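Local coordinates for protein putative aldo/keto reductase (Salmonella enterica subsp. enterica serovar Typhimurium, PDB 4R9O) that probably works as an NADP-dependent oxidoreductase of the aldo/keto reductase family, at residues A34-V38 with E69-A74; V21-W25 with F40-H44. All coordinates share one frame. Numbering follows the deposited sequence.

In the fold
Both contacts use helix 34-46 of a TIM barrel, contact 1 at its N-terminal start and contact 2 further along it. Contact 2 (21-25 with 40-44) sets the helix on barrel strand 16-23 and is wholly buried; contact 1 (34-38 with 69-74) joins it to the end of helix 63-73, nearer the surface. Their centres are 12 Å apart, and they touch where Leu37 CD1 lies 3.9 Å from Tyr24 CE1 and Ala70 CB 4.1 Å from Ile41 CD1. Contact 2 is closer to the probable active site: the Tyr24 side chain is about 6 Å from that of Tyr58, the likely proton donor, and Phe40 about 4 Å from Gly267, a probable NADP(+)-binding residue, against about 12 and 8 Å for Leu37.

Contact 1: residues A34-V38 with E69-A74; sequences ARQLV and EALTLA
Two neighbouring outer helices of a TIM barrel pack here. Residues 34-38 are helical, and so are 69-73; Ala74 leaves the helix (phi/psi -137/74), although its N still bonds to Ala70 O at 3.0 Å. The axes of helical segments 34-38 and 69-73 approach to 8.5 Å and cross at -74°; 329 Å² is buried between the two segments, both sides summed. Small residues permit the approach: the CA atoms of Ala34 and Ala70 are 5.0 Å apart, and Ala34 O is 3.9 Å from Ala70 CB. Leu73, chi1 m and chi2 t, extends CD1 to 3.7 Å from Ala34 CB. Leu37, chi1 t and chi2 p, places CG 3.8 Å from Ala70 CB, and Val38 CG2 is 3.9 Å from Ala70 CB, so that this methyl meets both side chains. Arg35 has its CA-to-CB bond directed away, yet chi1 near -97°, chi2 t and chi3 m bring the guanidinium back: Leu73 CD1 lies over one of its faces, and Arg35 NH1 is 4.0 Å from Leu73 CD2. Val38, chi1 t, uses both methyls: CG1 is 4.1 Å from Ala74 CB, while CG2 comes to 3.5 Å from Ala70 O and 4.2 Å from Leu73 CB.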
loop_
_atom_site.group_PDB
_atom_site.type_symbol
_atom_site.label_atom_id
_atom_site.label_comp_id
_atom_site.label_asym_id
_atom_site.label_seq_id
_atom_site.Cartn_x
_atom_site.Cartn_y
_atom_site.Cartn_z
ATOM N N ALA C 34 -13.882 -3.610 -46.168
ATOM C CA ALA C 34 -12.485 -3.808 -46.530
ATOM C C ALA C 34 -12.000 -2.649 -47.408
ATOM O O ALA C 34 -10.857 -2.212 -47.286
ATOM C CB ALA C 34 -12.296 -5.144 -47.236
ATOM N N ARG C 35 -12.885 -2.137 -48.269
ATOM C CA ARG C 35 -12.538 -1.024 -49.152
ATOM C C ARG C 35 -12.335 0.286 -48.385
ATOM O O ARG C 35 -11.425 1.061 -48.689
ATOM C CB ARG C 35 -13.605 -0.853 -50.239
ATOM C CG ARG C 35 -13.235 -1.525 -51.557
ATOM C CD ARG C 35 -14.462 -1.849 -52.414
ATOM N NE ARG C 35 -14.991 -3.139 -51.995
ATOM C CZ ARG C 35 -14.660 -4.302 -52.546
ATOM N NH1 ARG C 35 -13.840 -4.344 -53.589
ATOM N NH2 ARG C 35 -15.178 -5.423 -52.063
ATOM N N GLN C 36 -13.161 0.525 -47.374
ATOM C CA GLN C 36 -12.974 1.695 -46.525
ATOM C C GLN C 36 -11.670 1.615 -45.724
ATOM O O GLN C 36 -11.023 2.633 -45.471
ATOM C CB GLN C 36 -14.161 1.862 -45.583
ATOM C CG GLN C 36 -15.336 2.593 -46.216
ATOM C CD GLN C 36 -16.540 2.620 -45.306
ATOM O OE1 GLN C 36 -16.867 1.617 -44.668
ATOM N NE2 GLN C 36 -17.206 3.774 -45.227
ATOM N N LEU C 37 -11.284 0.407 -45.335
ATOM C CA LEU C 37 -10.029 0.206 -44.621
ATOM C C LEU C 37 -8.833 0.492 -45.537
ATOM O O LEU C 37 -7.839 1.084 -45.112
ATOM C CB LEU C 37 -9.961 -1.214 -44.070
ATOM C CG LEU C 37 -8.748 -1.581 -43.228
ATOM C CD1 LEU C 37 -8.553 -0.539 -42.133
ATOM C CD2 LEU C 37 -8.944 -2.976 -42.653
ATOM N N VAL C 38 -8.941 0.085 -46.800
ATOM C CA VAL C 38 -7.919 0.403 -47.790
ATOM C C VAL C 38 -7.672 1.910 -47.849
ATOM O O VAL C 38 -6.527 2.366 -47.803
ATOM C CB VAL C 38 -8.311 -0.099 -49.201
ATOM C CG1 VAL C 38 -7.424 0.543 -50.262
ATOM C CG2 VAL C 38 -8.246 -1.626 -49.265
ATOM N N GLU C 69 -7.648 -8.612 -45.388
ATOM C CA GLU C 69 -8.603 -8.452 -46.480
ATOM C C GLU C 69 -8.352 -7.162 -47.245
ATOM O O GLU C 69 -8.520 -7.115 -48.462
ATOM C CB GLU C 69 -10.035 -8.469 -45.956
ATOM C CG GLU C 69 -10.490 -9.807 -45.422
ATOM C CD GLU C 69 -11.882 -9.741 -44.819
ATOM O OE1 GLU C 69 -12.395 -8.615 -44.616
ATOM O OE2 GLU C 69 -12.473 -10.813 -44.564
ATOM N N ALA C 70 -7.956 -6.113 -46.528
ATOM C CA ALA C 70 -7.605 -4.847 -47.163
ATOM C C ALA C 70 -6.313 -4.991 -47.955
ATOM O O ALA C 70 -6.207 -4.506 -49.083
ATOM C CB ALA C 70 -7.473 -3.738 -46.129
ATOM N N LEU C 71 -5.332 -5.668 -47.365
ATOM C CA LEU C 71 -4.065 -5.917 -48.048
ATOM C C LEU C 71 -4.239 -6.768 -49.304
ATOM O O LEU C 71 -3.450 -6.662 -50.245
ATOM C CB LEU C 71 -3.068 -6.594 -47.103
ATOM C CG LEU C 71 -2.541 -5.717 -45.979
ATOM C CD1 LEU C 71 -1.423 -6.426 -45.201
ATOM C CD2 LEU C 71 -2.076 -4.366 -46.524
ATOM N N THR C 72 -5.266 -7.611 -49.318
ATOM C CA THR C 72 -5.519 -8.463 -50.467
ATOM C C THR C 72 -6.104 -7.635 -51.609
ATOM O O THR C 72 -5.774 -7.858 -52.764
ATOM C CB THR C 72 -6.463 -9.634 -50.115
ATOM O OG1 THR C 72 -5.819 -10.501 -49.173
ATOM C CG2 THR C 72 -6.824 -10.433 -51.358
ATOM N N LEU C 73 -6.943 -6.659 -51.276
ATOM C CA LEU C 73 -7.499 -5.748 -52.276
ATOM C C LEU C 73 -6.450 -4.767 -52.799
ATOM O O LEU C 73 -6.556 -4.280 -53.923
ATOM C CB LEU C 73 -8.681 -4.972 -51.701
ATOM C CG LEU C 73 -9.933 -5.769 -51.344
ATOM C CD1 LEU C 73 -10.944 -4.884 -50.640
ATOM C CD2 LEU C 73 -10.539 -6.399 -52.584
ATOM N N ALA C 74 -5.445 -4.476 -51.981
ATOM C CA ALA C 74 -4.406 -3.519 -52.354
ATOM C C ALA C 74 -3.015 -4.020 -51.958
ATOM O O ALA C 74 -2.425 -3.519 -51.001
ATOM C CB ALA C 74 -4.685 -2.166 -51.714
#

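Contact 2: residues V21-W25 with F40-H44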
loop_
_atom_site.group_PDB
_atom_site.type_symbol
_atom_site.label_atom_id
_atom_site.label_comp_id
_atom_site.label_asym_id
_atom_site.label_seq_id
_atom_site.Cartn_x
_atom_site.Cartn_y
_atom_site.Cartn_z
ATOM N N VAL C 21 2.552 5.512 -34.534
ATOM C CA VAL C 21 2.129 4.176 -34.947
ATOM C C VAL C 21 0.608 4.063 -34.991
ATOM O O VAL C 21 -0.075 4.440 -34.036
ATOM C CB VAL C 21 2.705 3.110 -33.985
ATOM C CG1 VAL C 21 2.151 1.716 -34.304
ATOM C CG2 VAL C 21 4.229 3.119 -34.045
ATOM N N MET C 22 0.060 3.563 -36.098
ATOM C CA MET C 22 -1.388 3.334 -36.154
ATOM C C MET C 22 -1.740 1.992 -35.518
ATOM O O MET C 22 -1.326 0.942 -36.007
ATOM C CB MET C 22 -1.905 3.384 -37.596
ATOM C CG MET C 22 -3.426 3.337 -37.690
ATOM S SD MET C 22 -4.201 4.797 -36.952
ATOM C CE MET C 22 -5.550 4.052 -36.043
ATOM N N GLY C 23 -2.504 2.031 -34.429
ATOM C CA GLY C 23 -2.916 0.820 -33.724
ATOM C C GLY C 23 -4.291 0.329 -34.172
ATOM O O GLY C 23 -5.225 1.116 -34.330
ATOM N N TYR C 24 -4.422 -0.979 -34.369
ATOM C CA TYR C 24 -5.646 -1.533 -34.927
ATOM C C TYR C 24 -6.423 -2.435 -33.962
ATOM O O TYR C 24 -7.244 -3.246 -34.393
ATOM C CB TYR C 24 -5.318 -2.291 -36.220
ATOM C CG TYR C 24 -5.146 -1.360 -37.404
ATOM C CD1 TYR C 24 -6.257 -0.883 -38.099
ATOM C CD2 TYR C 24 -3.884 -0.940 -37.818
ATOM C CE1 TYR C 24 -6.118 -0.019 -39.173
ATOM C CE2 TYR C 24 -3.735 -0.069 -38.902
ATOM C CZ TYR C 24 -4.854 0.385 -39.575
ATOM O OH TYR C 24 -4.726 1.237 -40.656
ATOM N N TRP C 25 -6.209 -2.266 -32.659
ATOM C CA TRP C 25 -6.895 -3.122 -31.700
ATOM C C TRP C 25 -8.403 -2.877 -31.666
ATOM O O TRP C 25 -9.153 -3.775 -31.295
ATOM C CB TRP C 25 -6.279 -2.965 -30.297
ATOM C CG TRP C 25 -6.790 -1.832 -29.447
ATOM C CD1 TRP C 25 -7.759 -1.901 -28.479
ATOM C CD2 TRP C 25 -6.339 -0.474 -29.464
ATOM N NE1 TRP C 25 -7.945 -0.665 -27.903
ATOM C CE2 TRP C 25 -7.083 0.227 -28.487
ATOM C CE3 TRP C 25 -5.378 0.219 -30.205
ATOM C CZ2 TRP C 25 -6.899 1.589 -28.239
ATOM C CZ3 TRP C 25 -5.191 1.571 -29.952
ATOM C CH2 TRP C 25 -5.949 2.243 -28.975
ATOM N N PHE C 40 -8.443 4.236 -45.613
ATOM C CA PHE C 40 -7.912 4.713 -44.332
ATOM C C PHE C 40 -6.407 4.460 -44.209
ATOM O O PHE C 40 -5.658 5.330 -43.764
ATOM C CB PHE C 40 -8.653 4.051 -43.160
ATOM C CG PHE C 40 -8.137 4.463 -41.810
ATOM C CD1 PHE C 40 -8.417 5.722 -41.303
ATOM C CD2 PHE C 40 -7.366 3.593 -41.049
ATOM C CE1 PHE C 40 -7.940 6.112 -40.068
ATOM C CE2 PHE C 40 -6.876 3.974 -39.810
ATOM C CZ PHE C 40 -7.160 5.228 -39.312
ATOM N N ILE C 41 -5.977 3.263 -44.593
ATOM C CA ILE C 41 -4.560 2.920 -44.630
ATOM C C ILE C 41 -3.811 3.864 -45.566
ATOM O O ILE C 41 -2.804 4.451 -45.185
ATOM C CB ILE C 41 -4.342 1.457 -45.085
ATOM C CG1 ILE C 41 -4.903 0.484 -44.043
ATOM C CG2 ILE C 41 -2.858 1.186 -45.332
ATOM C CD1 ILE C 41 -4.960 -0.955 -44.512
ATOM N N GLU C 42 -4.319 4.017 -46.789
ATOM C CA GLU C 42 -3.715 4.929 -47.757
ATOM C C GLU C 42 -3.628 6.351 -47.220
ATOM O O GLU C 42 -2.682 7.074 -47.522
ATOM C CB GLU C 42 -4.509 4.920 -49.074
ATOM C CG GLU C 42 -4.343 3.647 -49.869
ATOM C CD GLU C 42 -5.133 3.663 -51.156
ATOM O OE1 GLU C 42 -6.045 4.506 -51.281
ATOM O OE2 GLU C 42 -4.841 2.829 -52.038
ATOM N N GLU C 43 -4.614 6.756 -46.424
ATOM C CA GLU C 43 -4.644 8.117 -45.899
ATOM C C GLU C 43 -3.607 8.344 -44.796
ATOM O O GLU C 43 -3.005 9.418 -44.729
ATOM C CB GLU C 43 -6.048 8.471 -45.395
ATOM C CG GLU C 43 -6.931 9.091 -46.491
ATOM C CD GLU C 43 -8.402 9.182 -46.117
ATOM O OE1 GLU C 43 -8.820 8.505 -45.158
ATOM O OE2 GLU C 43 -9.144 9.930 -46.791
ATOM N N HIS C 44 -3.376 7.360 -43.928
ATOM C CA HIS C 44 -2.384 7.609 -42.889
ATOM C C HIS C 44 -0.986 7.363 -43.463
ATOM O O HIS C 44 -0.009 7.976 -43.022
ATOM C CB HIS C 44 -2.675 6.804 -41.594
ATOM C CG HIS C 44 -2.434 5.320 -41.661
ATOM N ND1 HIS C 44 -1.198 4.764 -41.911
ATOM C CD2 HIS C 44 -3.265 4.281 -41.401
ATOM C CE1 HIS C 44 -1.288 3.446 -41.846
ATOM N NE2 HIS C 44 -2.531 3.127 -41.532
#
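Tyr24, Met22 and Phe40, with 57, 54 and 48 Å² covered respectively, account for most of the 206 Å² buried here. Tyr24 follows the end of strand 21-23; its CA-to-CB bond runs sideways, but the ring carries the hydroxyl to the helix. There Tyr24 OH and His44 NE2 form a 3.0 Å hydrogen bond in which either may be the donor. The other imidazole nitrogen, His44 ND1, is bonded to Val49 O, so the ring is held at both nitrogens. The same hydroxyl has apolar neighbours, with Tyr24 OH 3.5 Å from Ile41 CG1 and 3.6 Å from Phe40 CD2.

The CA-to-CB bond of Met22 points toward the helix, and the side chain fills the space beside this bond. Met22 CB lies 4.2 Å from the centroid of the His44 ring and 17° off the normal, which identifies a CH-pi contact over the face. The sulfur meets Phe40 differently: Met22 SD is 5.0 Å from the Phe40 ring centroid and 75° off its normal, a Met-aromatic contact at the ring edge, where Met22 SD and Phe40 CZ are 3.8 Å apart.

Phe40, one helical turn before His44, thus presents its edge to both Met22 SD and Tyr24 OH, and it also packs edge-to-face with Trp30. The ring of His54 meets that of Tyr24 nearly parallel, at about 5°. Helix 34-46 connects strand 16-23 to the adjacent parallel strand 51-53, a beta-alpha-beta unit; pairing of 16-23 with 261-264 as well closes the TIM barrel, beside the probable NADP(+) site of an aldo/keto reductase.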